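Local coordinates for protein CD160 antigen (Homo sapiens, PDB 6NGG) that serves as an immune-cell receptor that recognises MHC class I molecules and TNFRSF14 (HVEM) and delivers stimulatory or inhibitory signals regulating activation, at residues F31-L35 with S68-F72; M1-T5 with I96-G100; T20-K25 with G64-S68; H81-C87 with Q99-I105. The protein carries 1 engineered substitution. One frame throughout, in Å; residues are numbered along the deposited sequence.

Interaction 1. Residues F31-L35 with S68-F72; sequences FVMFL and SQLMF. Engineered in segment 31-35: M33 (natural residue Val).
M33, an engineered methionine where the natural sequence has valine, reaches across the domain core and lays its thioether over the backbone of S68 and Q69. Its chi angles (m, t, m) carry SD to 3.4 Å from S68 O and 3.9 Å from S68 CB, and CE to 3.6 Å from Q69 O. Both segments are extended strands, and they belong to different sheets: their axes pass 7.7 Å apart at -30°, running in roughly the same direction, with CA atoms 6.8 Å apart for M33 and L70 and 7.9 Å for L35 and F72. That spacing and crossing identify face-to-face packing of the two sheets of an immunoglobulin-like V-type domain. The CA-CB bonds of F31, M33 and L35, and of S68, L70 and F72, point toward the opposite segment. L70 (t, p) sets CD2 4.2 Å from M33 CB, 3.7 Å from F34 CA and 4.5 Å from L35 CB. L35 (t, p) brings CD2 to 3.7 Å from CD2 of F72, obliquely to that ring. At the other end F31, with chi1 at p, presents its ring edge to the serine, CZ lying 3.6 Å from S68 OG; this hydroxyl is hydrogen-bonded to H23 and R56. The two segments share no hydrogen bond, so the 332 Å² buried between them implies cohesion through van der Waals and hydrophobic packing.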
loop_
_atom_site.group_PDB
_atom_site.type_symbol
_atom_site.label_atom_id
_atom_site.label_comp_id
_atom_site.label_asym_id
_atom_site.label_seq_id
_atom_site.Cartn_x
_atom_site.Cartn_y
_atom_site.Cartn_z
ATOM N N PHE A 31 2.219 -13.244 3.992
ATOM C CA PHE A 31 2.891 -11.923 4.021
ATOM C C PHE A 31 1.886 -10.882 4.518
ATOM O O PHE A 31 0.689 -11.055 4.371
ATOM C CB PHE A 31 3.509 -11.482 2.663
ATOM C CG PHE A 31 2.546 -11.441 1.529
ATOM C CD1 PHE A 31 1.708 -10.305 1.309
ATOM C CD2 PHE A 31 2.454 -12.516 0.665
ATOM C CE1 PHE A 31 0.820 -10.270 0.282
ATOM C CE2 PHE A 31 1.530 -12.471 -0.391
ATOM C CZ PHE A 31 0.718 -11.330 -0.593
ATOM N N VAL A 32 2.403 -9.824 5.119
ATOM C CA VAL A 32 1.641 -8.632 5.466
ATOM C C VAL A 32 2.073 -7.490 4.561
ATOM O O VAL A 32 3.250 -7.321 4.256
ATOM C CB VAL A 32 1.804 -8.273 6.965
ATOM C CG1 VAL A 32 3.268 -8.005 7.326
ATOM C CG2 VAL A 32 0.937 -7.105 7.373
ATOM N N MET A 33 1.075 -6.728 4.119
ATOM C CA MET A 33 1.237 -5.530 3.307
ATOM C C MET A 33 0.998 -4.341 4.205
ATOM O O MET A 33 0.176 -4.382 5.098
ATOM C CB MET A 33 0.206 -5.485 2.171
ATOM C CG MET A 33 0.310 -6.647 1.137
ATOM S SD MET A 33 -1.066 -6.665 -0.155
ATOM C CE MET A 33 -2.477 -7.194 0.783
ATOM N N PHE A 34 1.693 -3.255 3.934
ATOM C CA PHE A 34 1.518 -2.018 4.704
ATOM C C PHE A 34 2.022 -0.785 3.942
ATOM O O PHE A 34 2.762 -0.860 3.029
ATOM C CB PHE A 34 2.164 -2.170 6.108
ATOM C CG PHE A 34 3.621 -2.693 6.100
ATOM C CD1 PHE A 34 3.901 -4.055 6.012
ATOM C CD2 PHE A 34 4.680 -1.810 6.217
ATOM C CE1 PHE A 34 5.187 -4.517 5.997
ATOM C CE2 PHE A 34 5.986 -2.266 6.220
ATOM C CZ PHE A 34 6.234 -3.627 6.070
ATOM N N LEU A 35 1.523 0.353 4.341
ATOM C CA LEU A 35 1.803 1.591 3.672
ATOM C C LEU A 35 2.326 2.498 4.747
ATOM O O LEU A 35 1.666 2.674 5.784
ATOM C CB LEU A 35 0.462 2.158 3.119
ATOM C CG LEU A 35 0.568 3.631 2.605
ATOM C CD1 LEU A 35 1.366 3.676 1.303
ATOM C CD2 LEU A 35 -0.721 4.253 2.388
ATOM N N SER A 68 -2.370 -9.410 -4.677
ATOM C CA SER A 68 -3.072 -9.060 -3.452
ATOM C C SER A 68 -3.019 -7.563 -3.288
ATOM O O SER A 68 -1.909 -6.991 -3.413
ATOM C CB SER A 68 -2.331 -9.707 -2.280
ATOM O OG SER A 68 -2.462 -11.134 -2.246
ATOM N N GLN A 69 -4.135 -6.955 -2.854
ATOM C CA GLN A 69 -4.218 -5.518 -2.828
ATOM C C GLN A 69 -4.492 -4.958 -1.456
ATOM O O GLN A 69 -5.306 -5.526 -0.715
ATOM C CB GLN A 69 -5.280 -5.050 -3.788
ATOM C CG GLN A 69 -5.306 -3.557 -3.989
ATOM C CD GLN A 69 -6.556 -3.147 -4.734
ATOM O OE1 GLN A 69 -6.610 -3.239 -5.975
ATOM N NE2 GLN A 69 -7.569 -2.671 -3.990
ATOM N N LEU A 70 -3.822 -3.846 -1.153
ATOM C CA LEU A 70 -4.133 -3.000 0.038
ATOM C C LEU A 70 -4.553 -1.612 -0.414
ATOM O O LEU A 70 -3.880 -0.990 -1.238
ATOM C CB LEU A 70 -2.970 -2.886 0.949
ATOM C CG LEU A 70 -2.940 -1.770 2.011
ATOM C CD1 LEU A 70 -4.044 -2.035 2.973
ATOM C CD2 LEU A 70 -1.666 -1.786 2.771
ATOM N N MET A 71 -5.672 -1.118 0.111
ATOM C CA MET A 71 -6.157 0.244 -0.288
ATOM C C MET A 71 -6.333 1.067 0.982
ATOM O O MET A 71 -6.956 0.571 1.972
ATOM C CB MET A 71 -7.419 0.186 -1.149
ATOM C CG MET A 71 -8.046 1.559 -1.442
ATOM S SD MET A 71 -9.613 1.543 -2.348
ATOM C CE MET A 71 -8.952 0.827 -3.780
ATOM N N PHE A 72 -5.620 2.196 1.036
ATOM C CA PHE A 72 -5.753 3.151 2.108
ATOM C C PHE A 72 -6.577 4.320 1.570
ATOM O O PHE A 72 -6.211 4.921 0.555
ATOM C CB PHE A 72 -4.393 3.598 2.562
ATOM C CG PHE A 72 -4.424 4.673 3.589
ATOM C CD1 PHE A 72 -4.915 4.406 4.857
ATOM C CD2 PHE A 72 -3.902 5.941 3.311
ATOM C CE1 PHE A 72 -4.907 5.370 5.852
ATOM C CE2 PHE A 72 -3.920 6.915 4.309
ATOM C CZ PHE A 72 -4.466 6.641 5.555
#

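Interaction 2. Residues M1-T5 with I96-G100; sequences MINIT and IRLQG
I96 enters the contact in loop conformation, its CA-CB bond pointing toward segment 1-5; its backbone O lies 3.6 Å from M1 CE, and I96 CG2 is 4.4 Å from M1 CE. With R97 the chain becomes a strand, and the R97 CA-CB bond points away. L98 (m, t) is the central residue of the contact, losing 112 Å² to the opposing segment, with CD1 3.4 Å from M1 CB, 3.5 Å from I2 C and 3.6 Å from N3 N, while L98 CB sits 3.7 Å from I4 CG1. I4 (m, t) points toward the same leucine, its CD1 reaching L98 O at 3.3 Å. Q99 turns away, yet its O accepts from a water (3.2 Å) that in turn accepts from I4 N (2.9 Å). G100 follows, its CA 4.3 Å from I4 O. No direct hydrogen bond crosses: strands 3-5 and 97-99 run 33° from parallel with axes 6.3 Å apart, and the nearest CA pairs are N3-L98 (6.5 Å) and I4-G100 (5.4 Å). Backbone bonds go elsewhere, I2, N3 and T5 to strand 14-22 and L98 and G100 to strand 83-91. This is how strands A and G meet along one edge of an immunoglobulin beta sandwich.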
loop_
_atom_site.group_PDB
_atom_site.type_symbol
_atom_site.label_atom_id
_atom_site.label_comp_id
_atom_site.label_asym_id
_atom_site.label_seq_id
_atom_site.Cartn_x
_atom_site.Cartn_y
_atom_site.Cartn_z
ATOM N N MET A 1 5.916 -13.747 -3.356
ATOM C CA MET A 1 5.993 -12.305 -3.559
ATOM C C MET A 1 7.094 -12.035 -4.533
ATOM O O MET A 1 8.226 -12.359 -4.231
ATOM C CB MET A 1 6.406 -11.547 -2.269
ATOM C CG MET A 1 5.545 -11.685 -1.049
ATOM S SD MET A 1 5.834 -10.230 0.040
ATOM C CE MET A 1 7.401 -10.463 0.795
ATOM N N ILE A 2 6.801 -11.376 -5.649
ATOM C CA ILE A 2 7.836 -10.968 -6.581
ATOM C C ILE A 2 8.128 -9.519 -6.441
ATOM O O ILE A 2 9.270 -9.138 -6.342
ATOM C CB ILE A 2 7.426 -11.127 -8.088
ATOM C CG1 ILE A 2 6.647 -12.406 -8.349
ATOM C CG2 ILE A 2 8.680 -11.048 -8.988
ATOM C CD1 ILE A 2 7.307 -13.678 -7.863
ATOM N N ASN A 3 7.079 -8.674 -6.527
ATOM C CA ASN A 3 7.260 -7.223 -6.594
ATOM C C ASN A 3 5.963 -6.514 -6.114
ATOM O O ASN A 3 4.936 -7.110 -6.105
ATOM C CB ASN A 3 7.568 -6.763 -8.025
ATOM C CG ASN A 3 6.409 -6.975 -8.968
ATOM O OD1 ASN A 3 6.005 -8.113 -9.213
ATOM N ND2 ASN A 3 5.885 -5.911 -9.529
ATOM N N ILE A 4 6.071 -5.263 -5.749
ATOM C CA ILE A 4 4.938 -4.437 -5.257
ATOM C C ILE A 4 4.759 -3.270 -6.172
ATOM O O ILE A 4 5.735 -2.629 -6.456
ATOM C CB ILE A 4 5.208 -3.849 -3.859
ATOM C CG1 ILE A 4 5.695 -4.893 -2.905
ATOM C CG2 ILE A 4 3.919 -3.244 -3.310
ATOM C CD1 ILE A 4 5.773 -4.372 -1.469
ATOM N N THR A 5 3.543 -3.014 -6.674
ATOM C CA THR A 5 3.274 -1.883 -7.498
ATOM C C THR A 5 2.388 -0.914 -6.735
ATOM O O THR A 5 1.634 -1.320 -5.818
ATOM C CB THR A 5 2.609 -2.275 -8.821
ATOM O OG1 THR A 5 1.393 -2.974 -8.587
ATOM C CG2 THR A 5 3.536 -3.133 -9.603
ATOM N N ILE A 96 11.685 -12.098 4.313
ATOM C CA ILE A 96 11.871 -11.214 3.159
ATOM C C ILE A 96 10.944 -9.998 3.113
ATOM O O ILE A 96 9.769 -10.093 3.458
ATOM C CB ILE A 96 11.705 -11.979 1.850
ATOM C CG1 ILE A 96 12.843 -12.995 1.718
ATOM C CG2 ILE A 96 11.749 -11.021 0.672
ATOM C CD1 ILE A 96 12.488 -14.140 0.801
ATOM N N ARG A 97 11.489 -8.873 2.652
ATOM C CA ARG A 97 10.768 -7.638 2.511
ATOM C C ARG A 97 10.711 -7.337 1.022
ATOM O O ARG A 97 11.595 -7.714 0.249
ATOM C CB ARG A 97 11.505 -6.490 3.241
ATOM C CG ARG A 97 12.610 -5.903 2.327
ATOM C CD ARG A 97 13.376 -4.626 2.704
ATOM N NE ARG A 97 14.759 -4.717 2.170
ATOM C CZ ARG A 97 15.620 -3.701 2.001
ATOM N NH1 ARG A 97 15.278 -2.438 2.307
ATOM N NH2 ARG A 97 16.854 -3.957 1.525
ATOM N N LEU A 98 9.676 -6.662 0.585
ATOM C CA LEU A 98 9.680 -6.033 -0.726
ATOM C C LEU A 98 9.265 -4.574 -0.478
ATOM O O LEU A 98 8.513 -4.287 0.455
ATOM C CB LEU A 98 8.722 -6.703 -1.731
ATOM C CG LEU A 98 9.053 -8.130 -2.229
ATOM C CD1 LEU A 98 7.894 -8.616 -3.069
ATOM C CD2 LEU A 98 10.349 -8.076 -2.987
ATOM N N GLN A 99 9.797 -3.675 -1.269
ATOM C CA GLN A 99 9.497 -2.264 -1.091
ATOM C C GLN A 99 9.001 -1.771 -2.424
ATOM O O GLN A 99 9.520 -2.174 -3.469
ATOM C CB GLN A 99 10.774 -1.500 -0.840
ATOM C CG GLN A 99 11.504 -1.727 0.445
ATOM C CD GLN A 99 12.832 -0.985 0.372
ATOM O OE1 GLN A 99 13.906 -1.595 0.341
ATOM N NE2 GLN A 99 12.760 0.339 0.263
ATOM N N GLY A 100 8.059 -0.862 -2.388
ATOM C CA GLY A 100 7.662 -0.148 -3.550
ATOM C C GLY A 100 8.484 1.093 -3.775
ATOM O O GLY A 100 9.351 1.440 -2.963
HETATM O O HOH W 1 8.854 -4.452 -5.565
#

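Interaction 3. Residues T20-K25 with G64-S68; sequences TVWHKK and GEISS
Antiparallel backbone pairing joins strand 20-22 to strand 67-68 just where both run into loops. V21 and S68 form a hydrogen-bonded pair (CA-CA 5.2 Å), V21 N donating to S68 O and S68 N to V21 O, each at 2.9 Å; W22 and S67 form the adjacent non-hydrogen-bonded pair, W22 CA lying 4.4 Å from S67 CA. One further bond, H23 N to I66 O at 2.9 Å and 167°, extends the pairing beyond the strand. CA-H...O contacts supplement it, T20 CA and W22 CA each lying 3.4 Å from S68 O and I66 O respectively. Toward the surface W22 (chi1 m) places the face of its six-membered ring over S67 CB, 3.9 Å from the centroid in a CH-pi contact, and packs CZ3 3.8 Å from I66 CD1. On the V21 and S68 face, H23 (chi1 p) folds back over I66 C and S67 N. Its NE2 hydrogen-bonds S68 OG at 2.9 Å, while ND1 donates to K24 O at 3.0 Å. R56 also bonds S68 OG. In immunoglobulin terms these are strands B and E of the three-stranded sheet, near their loop ends. The imidazole uses both nitrogens, so it ties the K24 backbone and the S68 side chain together through polar bonds, while W22, on the S67 face, adds an apolar contact with I66.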
loop_
_atom_site.group_PDB
_atom_site.type_symbol
_atom_site.label_atom_id
_atom_site.label_comp_id
_atom_site.label_asym_id
_atom_site.label_seq_id
_atom_site.Cartn_x
_atom_site.Cartn_y
_atom_site.Cartn_z
ATOM N N THR A 20 -0.079 -3.159 -4.396
ATOM C CA THR A 20 -0.388 -4.446 -5.014
ATOM C C THR A 20 0.853 -5.280 -5.040
ATOM O O THR A 20 1.897 -4.866 -5.598
ATOM C CB THR A 20 -0.939 -4.289 -6.420
ATOM O OG1 THR A 20 -1.945 -3.346 -6.374
ATOM C CG2 THR A 20 -1.516 -5.582 -6.933
ATOM N N VAL A 21 0.801 -6.348 -4.297
ATOM C CA VAL A 21 1.817 -7.371 -4.348
ATOM C C VAL A 21 1.452 -8.400 -5.398
ATOM O O VAL A 21 0.384 -8.927 -5.380
ATOM C CB VAL A 21 1.944 -8.101 -2.979
ATOM C CG1 VAL A 21 2.982 -9.194 -3.049
ATOM C CG2 VAL A 21 2.226 -7.124 -1.856
ATOM N N TRP A 22 2.398 -8.679 -6.267
ATOM C CA TRP A 22 2.285 -9.688 -7.289
ATOM C C TRP A 22 3.076 -10.919 -6.844
ATOM O O TRP A 22 4.181 -10.813 -6.252
ATOM C CB TRP A 22 2.823 -9.187 -8.619
ATOM C CG TRP A 22 2.037 -7.961 -9.056
ATOM C CD1 TRP A 22 2.228 -6.684 -8.653
ATOM C CD2 TRP A 22 0.911 -7.956 -9.909
ATOM N NE1 TRP A 22 1.290 -5.852 -9.212
ATOM C CE2 TRP A 22 0.450 -6.614 -9.981
ATOM C CE3 TRP A 22 0.151 -8.971 -10.531
ATOM C CZ2 TRP A 22 -0.722 -6.248 -10.697
ATOM C CZ3 TRP A 22 -1.001 -8.607 -11.259
ATOM C CH2 TRP A 22 -1.394 -7.246 -11.368
ATOM N N HIS A 23 2.474 -12.062 -7.090
ATOM C CA HIS A 23 2.983 -13.326 -6.589
ATOM C C HIS A 23 2.469 -14.469 -7.426
ATOM O O HIS A 23 1.502 -14.346 -8.093
ATOM C CB HIS A 23 2.531 -13.502 -5.146
ATOM C CG HIS A 23 1.064 -13.307 -4.897
ATOM N ND1 HIS A 23 0.120 -14.253 -5.208
ATOM C CD2 HIS A 23 0.403 -12.319 -4.239
ATOM C CE1 HIS A 23 -1.076 -13.825 -4.826
ATOM N NE2 HIS A 23 -0.913 -12.671 -4.190
ATOM N N LYS A 24 3.195 -15.561 -7.437
ATOM C CA LYS A 24 2.646 -16.815 -7.925
ATOM C C LYS A 24 1.374 -17.195 -7.254
ATOM O O LYS A 24 1.175 -16.941 -6.032
ATOM C CB LYS A 24 3.607 -17.933 -7.593
ATOM C CG LYS A 24 4.335 -18.415 -8.768
ATOM C CD LYS A 24 5.587 -17.692 -8.972
ATOM C CE LYS A 24 6.564 -18.709 -9.538
ATOM N NZ LYS A 24 7.815 -17.990 -9.906
ATOM N N LYS A 25 0.569 -17.919 -7.995
ATOM C CA LYS A 25 -0.700 -18.353 -7.487
ATOM C C LYS A 25 -0.601 -19.201 -6.218
ATOM O O LYS A 25 -1.479 -19.169 -5.355
ATOM C CB LYS A 25 -1.499 -19.055 -8.593
ATOM C CG LYS A 25 -0.972 -20.422 -8.940
ATOM C CD LYS A 25 -1.692 -21.045 -10.125
ATOM C CE LYS A 25 -0.985 -22.361 -10.472
ATOM N NZ LYS A 25 -1.900 -23.216 -11.225
ATOM N N GLY A 64 -6.721 -11.557 -5.773
ATOM C CA GLY A 64 -6.482 -11.964 -7.173
ATOM C C GLY A 64 -5.746 -13.304 -7.230
ATOM O O GLY A 64 -5.151 -13.743 -6.260
ATOM N N GLU A 65 -5.766 -13.909 -8.402
ATOM C CA GLU A 65 -5.064 -15.148 -8.644
ATOM C C GLU A 65 -3.556 -15.011 -8.468
ATOM O O GLU A 65 -2.963 -15.888 -7.882
ATOM C CB GLU A 65 -5.395 -15.713 -10.024
ATOM C CG GLU A 65 -4.883 -17.131 -10.246
ATOM C CD GLU A 65 -5.347 -17.737 -11.575
ATOM O OE1 GLU A 65 -5.617 -17.025 -12.540
ATOM O OE2 GLU A 65 -5.436 -18.947 -11.656
ATOM N N ILE A 66 -2.954 -13.933 -8.989
ATOM C CA ILE A 66 -1.496 -13.692 -8.846
ATOM C C ILE A 66 -1.202 -12.365 -8.165
ATOM O O ILE A 66 -0.115 -11.808 -8.362
ATOM C CB ILE A 66 -0.783 -13.661 -10.235
ATOM C CG1 ILE A 66 -1.486 -12.608 -11.139
ATOM C CG2 ILE A 66 -0.764 -15.040 -10.918
ATOM C CD1 ILE A 66 -0.655 -12.247 -12.353
ATOM N N SER A 67 -2.174 -11.824 -7.421
ATOM C CA SER A 67 -1.995 -10.568 -6.749
ATOM C C SER A 67 -2.840 -10.340 -5.479
ATOM O O SER A 67 -3.844 -10.936 -5.234
ATOM C CB SER A 67 -2.248 -9.396 -7.759
ATOM O OG SER A 67 -3.637 -9.365 -8.078
ATOM N N SER A 68 -2.370 -9.410 -4.677
ATOM C CA SER A 68 -3.072 -9.060 -3.452
ATOM C C SER A 68 -3.019 -7.563 -3.288
ATOM O O SER A 68 -1.909 -6.991 -3.413
ATOM C CB SER A 68 -2.331 -9.707 -2.280
ATOM O OG SER A 68 -2.462 -11.134 -2.246
#

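Interaction 4. Residues H81-C87 with Q99-I105; sequences HSGTYQC and QGHFFSI
H81 sits in a short 3-10 turn; H81 O touches I105 CB at 3.5 Å and accepts a hydrogen bond from Y85 OH at 2.6 Å. S82 then sets CA 3.2 Å from I105 O. G83 starts the strand and makes a hydrogen-bonded antiparallel pair with I105: G83 N to I105 O is 2.9 Å, I105 N to G83 O 3.0 Å. At its phi/psi of 155/-162 a CB would jam against the preceding carbonyl. T84 faces S104 in a non-hydrogen-bonded pair (CA-CA 4.4 Å), and its CG2 touches F102 CD1 at 3.9 Å. Y85 pairs with F103, Y85 N to F103 O at 2.8 Å and F103 N to Y85 O at 3.0 Å; its CB lies 3.9 Å from the F103 ring centroid as a CH-pi contact, while the near-parallel rings are slid apart. The Y85 OH to H81 O bond, four residues back, is a tyrosine corner, and Y85-x-C87 is the signature of immunoglobulin strand F, here hairpinned with strand G. Q86 (t, t) extends over F102, its OE1 above the ring face and accepting from Q99 NE2 at 3.0 Å. C87, disulfide-bonded to C19 of the other sheet, meets a break in strand 97-107: a water accepts from C87 N (2.9 Å) and donates to H101 O (2.7 Å), and direct pairing resumes with G100 N to C87 O at 2.7 Å.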
loop_
_atom_site.group_PDB
_atom_site.type_symbol
_atom_site.label_atom_id
_atom_site.label_comp_id
_atom_site.label_asym_id
_atom_site.label_seq_id
_atom_site.Cartn_x
_atom_site.Cartn_y
_atom_site.Cartn_z
ATOM N N HIS A 81 -1.896 15.103 5.139
ATOM C CA HIS A 81 -1.548 14.043 4.156
ATOM C C HIS A 81 -0.381 14.311 3.210
ATOM O O HIS A 81 -0.018 13.410 2.436
ATOM C CB HIS A 81 -2.805 13.660 3.346
ATOM C CG HIS A 81 -3.921 13.220 4.199
ATOM N ND1 HIS A 81 -4.995 14.031 4.463
ATOM C CD2 HIS A 81 -4.081 12.114 4.955
ATOM C CE1 HIS A 81 -5.795 13.432 5.316
ATOM N NE2 HIS A 81 -5.279 12.254 5.607
ATOM N N SER A 82 0.119 15.543 3.190
ATOM C CA SER A 82 1.267 15.919 2.400
ATOM C C SER A 82 2.438 15.145 2.914
ATOM O O SER A 82 2.699 15.184 4.072
ATOM C CB SER A 82 1.658 17.393 2.610
ATOM O OG SER A 82 0.908 18.200 1.825
ATOM N N GLY A 83 3.161 14.510 2.026
ATOM C CA GLY A 83 4.433 13.831 2.333
ATOM C C GLY A 83 4.731 12.719 1.362
ATOM O O GLY A 83 4.059 12.604 0.333
ATOM N N THR A 84 5.636 11.820 1.779
ATOM C CA THR A 84 6.241 10.831 0.938
ATOM C C THR A 84 5.777 9.471 1.485
ATOM O O THR A 84 5.798 9.270 2.725
ATOM C CB THR A 84 7.790 10.950 0.929
ATOM O OG1 THR A 84 8.170 12.121 0.184
ATOM C CG2 THR A 84 8.419 9.782 0.191
ATOM N N TYR A 85 5.247 8.654 0.594
ATOM C CA TYR A 85 4.677 7.381 0.958
ATOM C C TYR A 85 5.407 6.208 0.289
ATOM O O TYR A 85 6.015 6.342 -0.748
ATOM C CB TYR A 85 3.208 7.333 0.511
ATOM C CG TYR A 85 2.243 8.288 1.194
ATOM C CD1 TYR A 85 2.168 9.657 0.822
ATOM C CD2 TYR A 85 1.408 7.861 2.197
ATOM C CE1 TYR A 85 1.252 10.514 1.421
ATOM C CE2 TYR A 85 0.467 8.721 2.789
ATOM C CZ TYR A 85 0.435 10.074 2.423
ATOM O OH TYR A 85 -0.469 10.959 3.007
ATOM N N GLN A 86 5.277 5.044 0.890
ATOM C CA GLN A 86 5.835 3.821 0.354
ATOM C C GLN A 86 4.997 2.650 0.788
ATOM O O GLN A 86 4.649 2.530 1.973
ATOM C CB GLN A 86 7.276 3.643 0.835
ATOM C CG GLN A 86 7.984 2.511 0.099
ATOM C CD GLN A 86 9.420 2.261 0.521
ATOM O OE1 GLN A 86 10.251 1.954 -0.359
ATOM N NE2 GLN A 86 9.737 2.373 1.807
ATOM N N CYS A 87 4.699 1.818 -0.197
ATOM C CA CYS A 87 4.085 0.483 -0.024
ATOM C C CYS A 87 5.200 -0.524 0.297
ATOM O O CYS A 87 6.217 -0.588 -0.426
ATOM C CB CYS A 87 3.435 0.022 -1.335
ATOM S SG CYS A 87 1.993 1.004 -1.892
ATOM N N GLN A 99 9.797 -3.675 -1.269
ATOM C CA GLN A 99 9.497 -2.264 -1.091
ATOM C C GLN A 99 9.001 -1.771 -2.424
ATOM O O GLN A 99 9.520 -2.174 -3.469
ATOM C CB GLN A 99 10.774 -1.500 -0.840
ATOM C CG GLN A 99 11.504 -1.727 0.445
ATOM C CD GLN A 99 12.832 -0.985 0.372
ATOM O OE1 GLN A 99 13.906 -1.595 0.341
ATOM N NE2 GLN A 99 12.760 0.339 0.263
ATOM N N GLY A 100 8.059 -0.862 -2.388
ATOM C CA GLY A 100 7.662 -0.148 -3.550
ATOM C C GLY A 100 8.484 1.093 -3.775
ATOM O O GLY A 100 9.351 1.440 -2.963
ATOM N N HIS A 101 8.187 1.811 -4.856
ATOM C CA HIS A 101 8.870 3.105 -5.107
ATOM C C HIS A 101 8.230 4.166 -4.264
ATOM O O HIS A 101 7.073 4.057 -3.928
ATOM C CB HIS A 101 8.725 3.530 -6.570
ATOM C CG HIS A 101 9.477 2.653 -7.499
ATOM N ND1 HIS A 101 8.959 2.205 -8.692
ATOM C CD2 HIS A 101 10.719 2.127 -7.403
ATOM C CE1 HIS A 101 9.858 1.451 -9.301
ATOM N NE2 HIS A 101 10.931 1.387 -8.537
ATOM N N PHE A 102 8.941 5.237 -3.989
ATOM C CA PHE A 102 8.394 6.315 -3.144
ATOM C C PHE A 102 7.484 7.168 -3.997
ATOM O O PHE A 102 7.809 7.376 -5.142
ATOM C CB PHE A 102 9.578 7.160 -2.613
ATOM C CG PHE A 102 10.417 6.427 -1.586
ATOM C CD1 PHE A 102 9.948 6.250 -0.317
ATOM C CD2 PHE A 102 11.665 5.914 -1.900
ATOM C CE1 PHE A 102 10.685 5.586 0.634
ATOM C CE2 PHE A 102 12.404 5.207 -0.944
ATOM C CZ PHE A 102 11.918 5.062 0.327
ATOM N N PHE A 103 6.353 7.667 -3.463
ATOM C CA PHE A 103 5.587 8.665 -4.175
ATOM C C PHE A 103 5.119 9.736 -3.246
ATOM O O PHE A 103 5.200 9.547 -2.014
ATOM C CB PHE A 103 4.407 7.981 -4.918
ATOM C CG PHE A 103 3.454 7.244 -4.025
ATOM C CD1 PHE A 103 3.734 5.927 -3.611
ATOM C CD2 PHE A 103 2.274 7.850 -3.584
ATOM C CE1 PHE A 103 2.818 5.247 -2.816
ATOM C CE2 PHE A 103 1.369 7.164 -2.785
ATOM C CZ PHE A 103 1.651 5.845 -2.418
ATOM N N SER A 104 4.568 10.831 -3.766
ATOM C CA SER A 104 4.221 11.938 -2.841
ATOM C C SER A 104 2.889 12.478 -3.147
ATOM O O SER A 104 2.462 12.498 -4.345
ATOM C CB SER A 104 5.217 13.127 -2.960
ATOM O OG SER A 104 6.531 12.681 -2.997
ATOM N N ILE A 105 2.251 12.924 -2.058
ATOM C CA ILE A 105 1.081 13.727 -2.074
ATOM C C ILE A 105 1.509 15.139 -1.648
ATOM O O ILE A 105 2.189 15.323 -0.608
ATOM C CB ILE A 105 0.009 13.237 -1.082
ATOM C CG1 ILE A 105 -0.789 12.093 -1.616
ATOM C CG2 ILE A 105 -1.071 14.277 -0.852
ATOM C CD1 ILE A 105 -0.009 10.957 -2.100
HETATM O O HOH W 2 5.279 2.347 -2.937
#

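How the interactions relate
All four contacts lie within one V-type immunoglobulin domain. Interaction 1 spans the core between the two sheets; interaction 3 pairs strands within the three-stranded sheet and interaction 4 within the five-stranded one, their centres about 21 Å apart without touching. Interaction 2 joins the two sheets at an edge. Interactions 1 and 3 share S68 and strand 67-74, whereas interactions 2 and 4 share Q99 and G100. Along the chain, interactions 1 and 3 are nested inside the loop that interaction 2 closes, and both close before interaction 4 opens. M1 packs on F31, M33 on V21, and L35 CD1 on the Q86 backbone, so interaction 1 touches each of the other three, linking the inter-sheet packing to the paired strands.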